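Local coordinates for protein inactive dihydroorotase-like domain (Chaetomium thermophilum, PDB 5NNL) that adopts the barrel fold of the dihydroorotase family but is an inactive relative of its members, at residues S82-A85 and N86-S90; L184-S187 and Q188-P192; W207-L210 and P211-D214. All coordinates share one frame; numbering follows the deposited sequence. Where two conformers were deposited one is given.

Contact 1 (S82-A85 and N86-S90); sequences SDNA and NQISS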
ATOM      1  N   SER A  82     -19.671  -8.982  -7.123  1.00 48.55           N
ATOM      2  CA  SER A  82     -20.997  -9.432  -6.708  1.00 48.68           C
ATOM      3  C   SER A  82     -21.131 -10.952  -6.784  1.00 50.36           C
ATOM      4  O   SER A  82     -21.790 -11.564  -5.933  1.00 50.82           O
ATOM      5  CB  SER A  82     -22.063  -8.762  -7.576  1.00 48.04           C
ATOM      6  OG  SER A  82     -21.519  -8.263  -8.785  1.00 52.81           O
ATOM      7  N   ASP A  83     -20.522 -11.577  -7.794  1.00 49.84           N
ATOM      8  CA  ASP A  83     -20.649 -13.013  -8.033  1.00 52.60           C
ATOM      9  C   ASP A  83     -19.300 -13.730  -7.982  1.00 54.39           C
ATOM     10  O   ASP A  83     -19.157 -14.814  -8.556  1.00 55.30           O
ATOM     11  CB  ASP A  83     -21.323 -13.263  -9.385  1.00 54.22           C
ATOM     12  CG  ASP A  83     -20.785 -12.363 -10.479  1.00 55.67           C
ATOM     13  OD1 ASP A  83     -21.599 -11.756 -11.206  1.00 57.89           O
ATOM     14  OD2 ASP A  83     -19.550 -12.241 -10.595  1.00 54.82           O
ATOM     15  N   ASN A  84     -18.315 -13.147  -7.296  1.00 50.34           N
ATOM     16  CA  ASN A  84     -16.942 -13.643  -7.283  1.00 49.69           C
ATOM     17  C   ASN A  84     -16.676 -14.699  -6.219  1.00 48.63           C
ATOM     18  O   ASN A  84     -15.820 -15.567  -6.426  1.00 50.16           O
ATOM     19  CB  ASN A  84     -15.974 -12.483  -7.036  1.00 49.51           C
ATOM     20  CG  ASN A  84     -15.178 -12.105  -8.268  1.00 50.31           C
ATOM     21  OD1 ASN A  84     -15.675 -12.189  -9.393  1.00 54.11           O
ATOM     22  ND2 ASN A  84     -13.934 -11.682  -8.062  1.00 46.11           N
ATOM     23  N   ALA A  85     -17.376 -14.638  -5.084  1.00 45.55           N
ATOM     24  CA  ALA A  85     -16.949 -15.357  -3.885  1.00 49.41           C
ATOM     25  C   ALA A  85     -16.572 -16.805  -4.169  1.00 51.60           C
ATOM     26  O   ALA A  85     -15.747 -17.386  -3.453  1.00 50.52           O
ATOM     27  CB  ALA A  85     -18.056 -15.309  -2.831  1.00 45.79           C
ATOM     28  N   ASN A  86     -17.142 -17.396  -5.219  1.00 54.10           N
ATOM     29  CA  ASN A  86     -16.920 -18.810  -5.502  0.50 53.49           C
ATOM     30  C   ASN A  86     -15.541 -19.047  -6.110  1.00 49.55           C
ATOM     31  O   ASN A  86     -14.713 -19.767  -5.544  1.00 49.54           O
ATOM     32  CB  ASN A  86     -18.018 -19.340  -6.434  0.50 54.43           C
ATOM     33  CG  ASN A  86     -18.382 -18.357  -7.542  0.50 54.26           C
ATOM     34  OD1 ASN A  86     -17.616 -17.444  -7.856  0.50 52.71           O
ATOM     35  ND2 ASN A  86     -19.562 -18.539  -8.136  0.50 56.78           N
ATOM     36  N   GLN A  87     -15.277 -18.446  -7.274  1.00 48.93           N
ATOM     37  CA  GLN A  87     -14.031 -18.752  -7.976  1.00 53.15           C
ATOM     38  C   GLN A  87     -12.809 -18.230  -7.226  1.00 53.58           C
ATOM     39  O   GLN A  87     -11.766 -18.892  -7.205  1.00 54.97           O
ATOM     40  CB  GLN A  87     -14.052 -18.206  -9.409  1.00 54.36           C
ATOM     41  CG  GLN A  87     -14.923 -16.992  -9.671  1.00 53.96           C
ATOM     42  CD  GLN A  87     -14.767 -16.477 -11.089  1.00 56.14           C
ATOM     43  OE1 GLN A  87     -13.949 -16.987 -11.859  1.00 62.05           O
ATOM     44  NE2 GLN A  87     -15.555 -15.469 -11.445  1.00 58.60           N
ATOM     45  N   ILE A  88     -12.906 -17.054  -6.602  1.00 51.62           N
ATOM     46  CA  ILE A  88     -11.720 -16.507  -5.949  1.00 49.93           C
ATOM     47  C   ILE A  88     -11.341 -17.352  -4.737  1.00 49.32           C
ATOM     48  O   ILE A  88     -10.170 -17.384  -4.338  1.00 48.65           O
ATOM     49  CB  ILE A  88     -11.937 -15.026  -5.579  1.00 51.25           C
ATOM     50  CG1 ILE A  88     -12.883 -14.887  -4.385  1.00 46.90           C
ATOM     51  CG2 ILE A  88     -12.461 -14.254  -6.788  1.00 48.89           C
ATOM     52  CD1 ILE A  88     -13.143 -13.465  -3.986  1.00 45.35           C
ATOM     53  N   SER A  89     -12.306 -18.068  -4.148  1.00 50.55           N
ATOM     54  CA  SER A  89     -12.006 -18.928  -3.006  1.00 51.72           C
ATOM     55  C   SER A  89     -11.203 -20.159  -3.413  1.00 52.96           C
ATOM     56  O   SER A  89     -10.338 -20.609  -2.653  1.00 52.21           O
ATOM     57  CB  SER A  89     -13.301 -19.354  -2.311  1.00 52.74           C
ATOM     58  OG  SER A  89     -13.295 -20.737  -2.002  1.00 55.02           O
ATOM     59  N   SER A  90     -11.465 -20.716  -4.597  1.00 51.93           N
ATOM     60  CA  SER A  90     -10.715 -21.880  -5.058  1.00 53.93           C
ATOM     61  C   SER A  90      -9.266 -21.550  -5.392  1.00 52.78           C
ATOM     62  O   SER A  90      -8.487 -22.461  -5.689  1.00 52.50           O
ATOM     63  CB  SER A  90     -11.394 -22.487  -6.287  1.00 51.96           C
ATOM     64  OG  SER A  90     -11.480 -21.557  -7.358  1.00 47.95           O
TER
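The flat amide of Asn84 carries two side chains of the following turn on one and the same face. Ile88 covers its nitrogen end, with CG2 standing over the plane 3.2 Å from Asn84 ND2, and Gln87 comes up beyond the oxygen end, its NE2 lying 3.9 Å from Asn84 OD1. The Gln87 amide is not stacked on its neighbour: the two planes are turned 66° apart. Around the rim of the Asn84 amide the polar atoms find partners elsewhere, OD1 with Thr81 OG1 and ND2 with Ser54 O and, weakly, Thr79 O. Gripped at both ends, the buried amide is probably prevented from rotating, leaving a fixed surface for the isoleucine.

The position of the Ile88 methyl follows from its first torsion of 74°, which tucks CG1 between the backbone N and the carbonyl carbon and leaves CG2 beside the N, facing Asn84. The two side chains meet at about a right angle. The backbone adds the i to i+4 bond of a helical turn: Ile88 N donates to Asn84 O over 3.3 Å, almost straight. Ala85 O, meanwhile, lies 3.3 Å from Ser89 CB. Farther along, Ser90 OG donates to Gln87 O at 2.7 Å, a side chain satisfying a carbonyl near the end of the short helix.

His118 of helix 111-121 packs against Asn84, Ala85 and Ile88. The arrangement illustrates how a short, weakly bonded helix, 85-89, is started in the loop after barrel strand 73-79, as befits the barrel fold of the dihydroorotase family.

Contact 2 (L184-S187 and Q188-P192); sequences LFLS and QKDCP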
ATOM      1  N   LEU A 184      -0.996  12.471   4.585  1.00 30.76           N
ATOM      2  CA  LEU A 184      -0.526  13.224   5.741  1.00 29.62           C
ATOM      3  C   LEU A 184       0.138  14.541   5.366  1.00 32.61           C
ATOM      4  O   LEU A 184       0.315  15.397   6.240  1.00 30.81           O
ATOM      5  CB  LEU A 184       0.457  12.381   6.558  1.00 28.42           C
ATOM      6  CG  LEU A 184      -0.095  11.156   7.296  1.00 30.40           C
ATOM      7  CD1 LEU A 184       0.986  10.535   8.163  1.00 31.96           C
ATOM      8  CD2 LEU A 184      -1.314  11.501   8.146  1.00 33.50           C
ATOM      9  N   PHE A 185       0.498  14.732   4.096  1.00 33.85           N
ATOM     10  CA  PHE A 185       1.252  15.903   3.673  1.00 34.95           C
ATOM     11  C   PHE A 185       0.599  16.667   2.528  1.00 37.56           C
ATOM     12  O   PHE A 185       1.172  17.660   2.063  1.00 39.28           O
ATOM     13  CB  PHE A 185       2.671  15.486   3.273  1.00 33.33           C
ATOM     14  CG  PHE A 185       3.390  14.728   4.342  1.00 33.80           C
ATOM     15  CD1 PHE A 185       4.034  15.399   5.363  1.00 33.17           C
ATOM     16  CD2 PHE A 185       3.411  13.342   4.333  1.00 33.23           C
ATOM     17  CE1 PHE A 185       4.687  14.708   6.354  1.00 28.83           C
ATOM     18  CE2 PHE A 185       4.068  12.640   5.323  1.00 30.58           C
ATOM     19  CZ  PHE A 185       4.707  13.325   6.336  1.00 31.54           C
ATOM     20  N   LEU A 186      -0.578  16.239   2.067  1.00 35.49           N
ATOM     21  CA  LEU A 186      -1.354  16.953   1.061  1.00 35.13           C
ATOM     22  C   LEU A 186      -2.814  16.960   1.486  1.00 36.50           C
ATOM     23  O   LEU A 186      -3.333  15.938   1.945  1.00 32.82           O
ATOM     24  CB  LEU A 186      -1.238  16.310  -0.327  1.00 36.46           C
ATOM     25  CG  LEU A 186       0.149  16.249  -0.963  1.00 36.66           C
ATOM     26  CD1 LEU A 186       0.118  15.318  -2.158  1.00 39.11           C
ATOM     27  CD2 LEU A 186       0.623  17.629  -1.377  1.00 39.59           C
ATOM     28  N   SER A 187      -3.473  18.108   1.319  1.00 34.64           N
ATOM     29  CA  SER A 187      -4.871  18.271   1.700  1.00 36.69           C
ATOM     30  C   SER A 187      -5.593  19.081   0.627  1.00 41.22           C
ATOM     31  O   SER A 187      -4.996  19.518  -0.362  1.00 40.73           O
ATOM     32  CB  SER A 187      -4.996  18.948   3.071  1.00 36.78           C
ATOM     33  OG  SER A 187      -4.748  20.341   2.979  1.00 39.49           O
ATOM     34  N   GLN A 188      -6.897  19.284   0.830  1.00 40.50           N
ATOM     35  CA  GLN A 188      -7.689  20.076  -0.105  1.00 43.86           C
ATOM     36  C   GLN A 188      -7.307  21.549  -0.086  1.00 43.70           C
ATOM     37  O   GLN A 188      -7.673  22.283  -1.010  1.00 46.75           O
ATOM     38  CB  GLN A 188      -9.178  19.910   0.200  1.00 39.29           C
ATOM     39  CG  GLN A 188      -9.796  18.716  -0.509  1.00 43.78           C
ATOM     40  CD  GLN A 188     -11.183  18.379  -0.004  1.00 41.40           C
ATOM     41  OE1 GLN A 188     -11.985  19.268   0.275  1.00 42.56           O
ATOM     42  NE2 GLN A 188     -11.469  17.090   0.126  1.00 43.52           N
ATOM     43  N   LYS A 189      -6.587  21.998   0.943  1.00 45.06           N
ATOM     44  CA  LYS A 189      -5.962  23.315   0.883  1.00 46.49           C
ATOM     45  C   LYS A 189      -4.939  23.374  -0.244  1.00 47.42           C
ATOM     46  O   LYS A 189      -4.830  24.386  -0.946  1.00 49.21           O
ATOM     47  CB  LYS A 189      -5.300  23.642   2.221  1.00 45.08           C
ATOM     48  CG  LYS A 189      -4.625  25.011   2.279  1.00 54.44           C
ATOM     49  CD  LYS A 189      -5.613  26.113   2.622  1.00 62.75           C
ATOM     50  CE  LYS A 189      -4.979  27.488   2.475  1.00 67.03           C
ATOM     51  NZ  LYS A 189      -5.508  28.463   3.473  1.00 64.01           N
ATOM     52  N   ASP A 190      -4.172  22.297  -0.426  1.00 46.68           N
ATOM     53  CA  ASP A 190      -3.180  22.257  -1.495  1.00 46.29           C
ATOM     54  C   ASP A 190      -3.830  22.053  -2.858  1.00 46.39           C
ATOM     55  O   ASP A 190      -3.280  22.490  -3.874  1.00 47.89           O
ATOM     56  CB  ASP A 190      -2.169  21.149  -1.209  1.00 45.17           C
ATOM     57  CG  ASP A 190      -1.603  21.235   0.193  1.00 46.28           C
ATOM     58  OD1 ASP A 190      -1.208  22.348   0.601  1.00 44.25           O
ATOM     59  OD2 ASP A 190      -1.574  20.201   0.895  1.00 43.41           O
ATOM     60  N   CYS A 191      -4.987  21.395  -2.901  1.00 45.63           N
ATOM     61  CA  CYS A 191      -5.719  21.187  -4.150  1.00 46.19           C
ATOM     62  C   CYS A 191      -7.199  21.127  -3.820  1.00 45.92           C
ATOM     63  O   CYS A 191      -7.725  20.070  -3.445  1.00 45.92           O
ATOM     64  CB  CYS A 191      -5.282  19.912  -4.870  1.00 49.47           C
ATOM     65  SG  CYS A 191      -6.373  19.497  -6.264  1.00 60.82           S
ATOM     66  N   PRO A 192      -7.917  22.247  -3.945  1.00 48.01           N
ATOM     67  CA  PRO A 192      -9.358  22.216  -3.644  1.00 44.88           C
ATOM     68  C   PRO A 192     -10.135  21.282  -4.554  1.00 48.13           C
ATOM     69  O   PRO A 192     -11.115  20.671  -4.111  1.00 45.25           O
ATOM     70  CB  PRO A 192      -9.791  23.679  -3.823  1.00 48.08           C
ATOM     71  CG  PRO A 192      -8.525  24.482  -3.763  1.00 44.27           C
ATOM     72  CD  PRO A 192      -7.463  23.595  -4.330  1.00 48.74           C
TER
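Two side-chain-to-backbone hydrogen bonds join Ser187 to the residues after it, one with Asp190 and one with Lys189. In the first, Ser187 N donates to Asp190 OD2 at 2.9 Å, reaching the carboxylate oxygen on its anti side and 31° out of the carboxylate plane. In the second, Ser187 OG accepts from Lys189 N over 3.2 Å. A first torsion of 76° folds the hydroxyl back over the serine's own main chain and points it at the chain ahead. The buried serine thus donates through its N-H and accepts through its hydroxyl oxygen.

Purely backbone bonds converge on Ser187 O. Cys191 N donates to it over 3.2 Å, approaching in the carbonyl plane, while Asp190 N makes a weaker bond at 2.9 Å with a bent geometry. One carbonyl therefore gathers two successive N-H groups.

Van der Waals contacts are few. Asp190 OD2 also rests 3.3 Å from Leu186 CA, and the leucine side chain crosses that of the aspartate at about a right angle, with CD2 4.1 Å from OD2. Lys189 CB lies 3.4 Å from Ser187 OG.

Gln188 NE2 reaches outside the turn to bond Leu197 O, and at the exit Cys191 SG forms the disulfide to Cys194. The serine hydroxyl accepting an N-H two residues on defines an ST turn; with the returning aspartate it recalls a helix capping box, although residues 188-190 form only a helical bend and the chain soon leaves it for a disulfide-closed loop.

Contact 3 (W207-L210 and P211-D214); sequences WEHL and PIID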
ATOM      1  N   TRP A 207      -3.287  12.968  11.990  1.00 30.55           N
ATOM      2  CA  TRP A 207      -2.090  13.166  12.801  1.00 30.89           C
ATOM      3  C   TRP A 207      -2.367  12.932  14.278  1.00 32.76           C
ATOM      4  O   TRP A 207      -1.481  12.474  15.011  1.00 35.61           O
ATOM      5  CB  TRP A 207      -1.535  14.571  12.576  1.00 30.76           C
ATOM      6  CG  TRP A 207      -0.720  14.668  11.325  1.00 33.12           C
ATOM      7  CD1 TRP A 207      -1.130  15.127  10.106  1.00 33.05           C
ATOM      8  CD2 TRP A 207       0.648  14.279  11.169  1.00 29.92           C
ATOM      9  NE1 TRP A 207      -0.096  15.048   9.201  1.00 33.20           N
ATOM     10  CE2 TRP A 207       1.006  14.530   9.829  1.00 32.40           C
ATOM     11  CE3 TRP A 207       1.605  13.744  12.035  1.00 32.70           C
ATOM     12  CZ2 TRP A 207       2.283  14.264   9.335  1.00 32.04           C
ATOM     13  CZ3 TRP A 207       2.870  13.481  11.544  1.00 36.11           C
ATOM     14  CH2 TRP A 207       3.198  13.742  10.207  1.00 33.13           C
ATOM     15  N   GLU A 208      -3.584  13.218  14.731  1.00 32.90           N
ATOM     16  CA  GLU A 208      -3.943  13.026  16.130  1.00 34.81           C
ATOM     17  C   GLU A 208      -4.358  11.598  16.450  1.00 34.28           C
ATOM     18  O   GLU A 208      -4.637  11.305  17.617  1.00 39.69           O
ATOM     19  CB  GLU A 208      -5.073  13.982  16.508  1.00 36.34           C
ATOM     20  CG  GLU A 208      -4.668  15.441  16.485  1.00 42.88           C
ATOM     21  CD  GLU A 208      -5.836  16.360  16.760  1.00 44.45           C
ATOM     22  OE1 GLU A 208      -6.963  15.844  16.914  1.00 45.92           O
ATOM     23  OE2 GLU A 208      -5.628  17.590  16.821  1.00 47.29           O
ATOM     24  N   HIS A 209      -4.417  10.711  15.454  1.00 29.69           N
ATOM     25  CA  HIS A 209      -4.758   9.311  15.683  1.00 33.09           C
ATOM     26  C   HIS A 209      -3.643   8.364  15.253  1.00 30.71           C
ATOM     27  O   HIS A 209      -3.903   7.187  14.983  1.00 30.06           O
ATOM     28  CB  HIS A 209      -6.059   8.952  14.964  1.00 34.07           C
ATOM     29  CG  HIS A 209      -7.280   9.516  15.618  1.00 32.48           C
ATOM     30  ND1 HIS A 209      -7.672  10.827  15.458  1.00 35.45           N
ATOM     31  CD2 HIS A 209      -8.187   8.951  16.451  1.00 33.69           C
ATOM     32  CE1 HIS A 209      -8.773  11.044  16.155  1.00 33.85           C
ATOM     33  NE2 HIS A 209      -9.106   9.921  16.767  1.00 35.46           N
ATOM     34  N   LEU A 210      -2.406   8.845  15.187  1.00 29.66           N
ATOM     35  CA  LEU A 210      -1.290   7.984  14.809  1.00 34.08           C
ATOM     36  C   LEU A 210      -1.220   6.681  15.602  1.00 31.30           C
ATOM     37  O   LEU A 210      -0.876   5.651  15.004  1.00 30.77           O
ATOM     38  CB  LEU A 210       0.027   8.761  14.938  1.00 31.45           C
ATOM     39  CG  LEU A 210       0.224   9.889  13.925  1.00 33.24           C
ATOM     40  CD1 LEU A 210       1.482  10.684  14.254  1.00 39.54           C
ATOM     41  CD2 LEU A 210       0.296   9.358  12.514  1.00 37.73           C
ATOM     42  N   PRO A 211      -1.501   6.646  16.909  1.00 32.86           N
ATOM     43  CA  PRO A 211      -1.549   5.345  17.602  1.00 33.16           C
ATOM     44  C   PRO A 211      -2.566   4.389  17.008  1.00 38.23           C
ATOM     45  O   PRO A 211      -2.369   3.168  17.059  1.00 41.73           O
ATOM     46  CB  PRO A 211      -1.914   5.731  19.044  1.00 38.39           C
ATOM     47  CG  PRO A 211      -1.453   7.140  19.180  1.00 37.78           C
ATOM     48  CD  PRO A 211      -1.672   7.770  17.841  1.00 35.26           C
ATOM     49  N   ILE A 212      -3.650   4.916  16.438  1.00 35.78           N
ATOM     50  CA  ILE A 212      -4.695   4.082  15.856  1.00 35.75           C
ATOM     51  C   ILE A 212      -4.287   3.566  14.485  1.00 32.97           C
ATOM     52  O   ILE A 212      -4.758   2.511  14.050  1.00 29.98           O
ATOM     53  CB  ILE A 212      -6.011   4.879  15.779  1.00 34.46           C
ATOM     54  CG1 ILE A 212      -6.435   5.358  17.173  1.00 34.58           C
ATOM     55  CG2 ILE A 212      -7.121   4.067  15.099  1.00 36.44           C
ATOM     56  CD1 ILE A 212      -6.405   4.295  18.254  1.00 36.91           C
ATOM     57  N   ILE A 213      -3.431   4.295  13.780  1.00 33.26           N
ATOM     58  CA  ILE A 213      -3.013   3.902  12.441  1.00 31.47           C
ATOM     59  C   ILE A 213      -1.900   2.870  12.577  1.00 31.48           C
ATOM     60  O   ILE A 213      -0.840   3.155  13.143  1.00 30.73           O
ATOM     61  CB  ILE A 213      -2.559   5.122  11.629  1.00 30.87           C
ATOM     62  CG1 ILE A 213      -3.653   6.198  11.648  1.00 33.57           C
ATOM     63  CG2 ILE A 213      -2.235   4.720  10.200  1.00 29.40           C
ATOM     64  CD1 ILE A 213      -3.235   7.527  11.067  1.00 30.35           C
ATOM     65  N   ASP A 214      -2.146   1.666  12.070  1.00 31.01           N
ATOM     66  CA  ASP A 214      -1.208   0.561  12.212  1.00 30.13           C
ATOM     67  C   ASP A 214      -0.145   0.546  11.123  1.00 28.07           C
ATOM     68  O   ASP A 214       0.984   0.116  11.381  1.00 28.08           O
ATOM     69  CB  ASP A 214      -1.971  -0.769  12.201  1.00 31.53           C
ATOM     70  CG  ASP A 214      -3.020  -0.846  13.295  1.00 33.59           C
ATOM     71  OD1 ASP A 214      -2.646  -0.958  14.483  1.00 35.53           O
ATOM     72  OD2 ASP A 214      -4.223  -0.759  12.972  1.00 33.34           O
TER
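His209, third residue of the type I turn Trp207-Leu210, accepts through its O both Ile212 N at 2.7 Å and Ile213 N at 3.2 Å. Two pairs of side chains flank these bonds. His209 and Ile212 run side by side in one direction, and Ile212 CG1 meets the imidazole at its edge, near the ring plane, 4.1 Å from CD2. Both rest on helix 159-170, where Thr166 touches each of them. The ring is also held by a bond between ND1 and Ala205 O, which limits its rotation and implies that ND1 carries a proton.

In the second pair, the ends of the leucine and isoleucine chains approach, Leu210 CD2 to Ile213 CD1, at 4.2 Å. A first torsion of -53° in Ile213 swings CG1 to the side of its backbone N, 3.5 Å from His209 O. Separately, Leu210 CB touches CD of the adjoining Pro211 at 3.5 Å.

The two donors to His209 O use different approaches: Ile213 N arrives in the carbonyl plane, whereas Ile212 N sits above it, 48° out. They are the i+3 and i+4 N-H groups counted from the histidine. Ile213 N also makes a weak bond to Leu210 O, so this one N-H is divided between two carbonyls.

Leu210 O and Ile213 O, two acceptors, come within 3.1 Å of each other. Each has a donor outside the turn, Tyr259 OH for the first and Arg263 NE for the second, so helix 257-271 probably offsets the repulsion between them, which suggests that outside donors help this loop tolerate two close carbonyl oxygens.

In the fold
From the N terminus, contact 1 comes first, where the chain leaves barrel strand 73-79 for helix 85-89. Contact 2 follows on the chain leaving helix 181-185 and opens the loop toward helix 200-207; contact 3 closes the next connection, from that helix to strand 215-217. All three lie in series, with none nested or crossed. Contact 1 stands apart, its centre about 38 Å from that of contact 2 and 34 Å from that of contact 3. Contacts 2 and 3 touch: Leu184 O and Trp207 NE1 are probably hydrogen-bonded, and the rings of Phe185 and Trp207 pack, tying helix 181-185 to the end of helix 200-207.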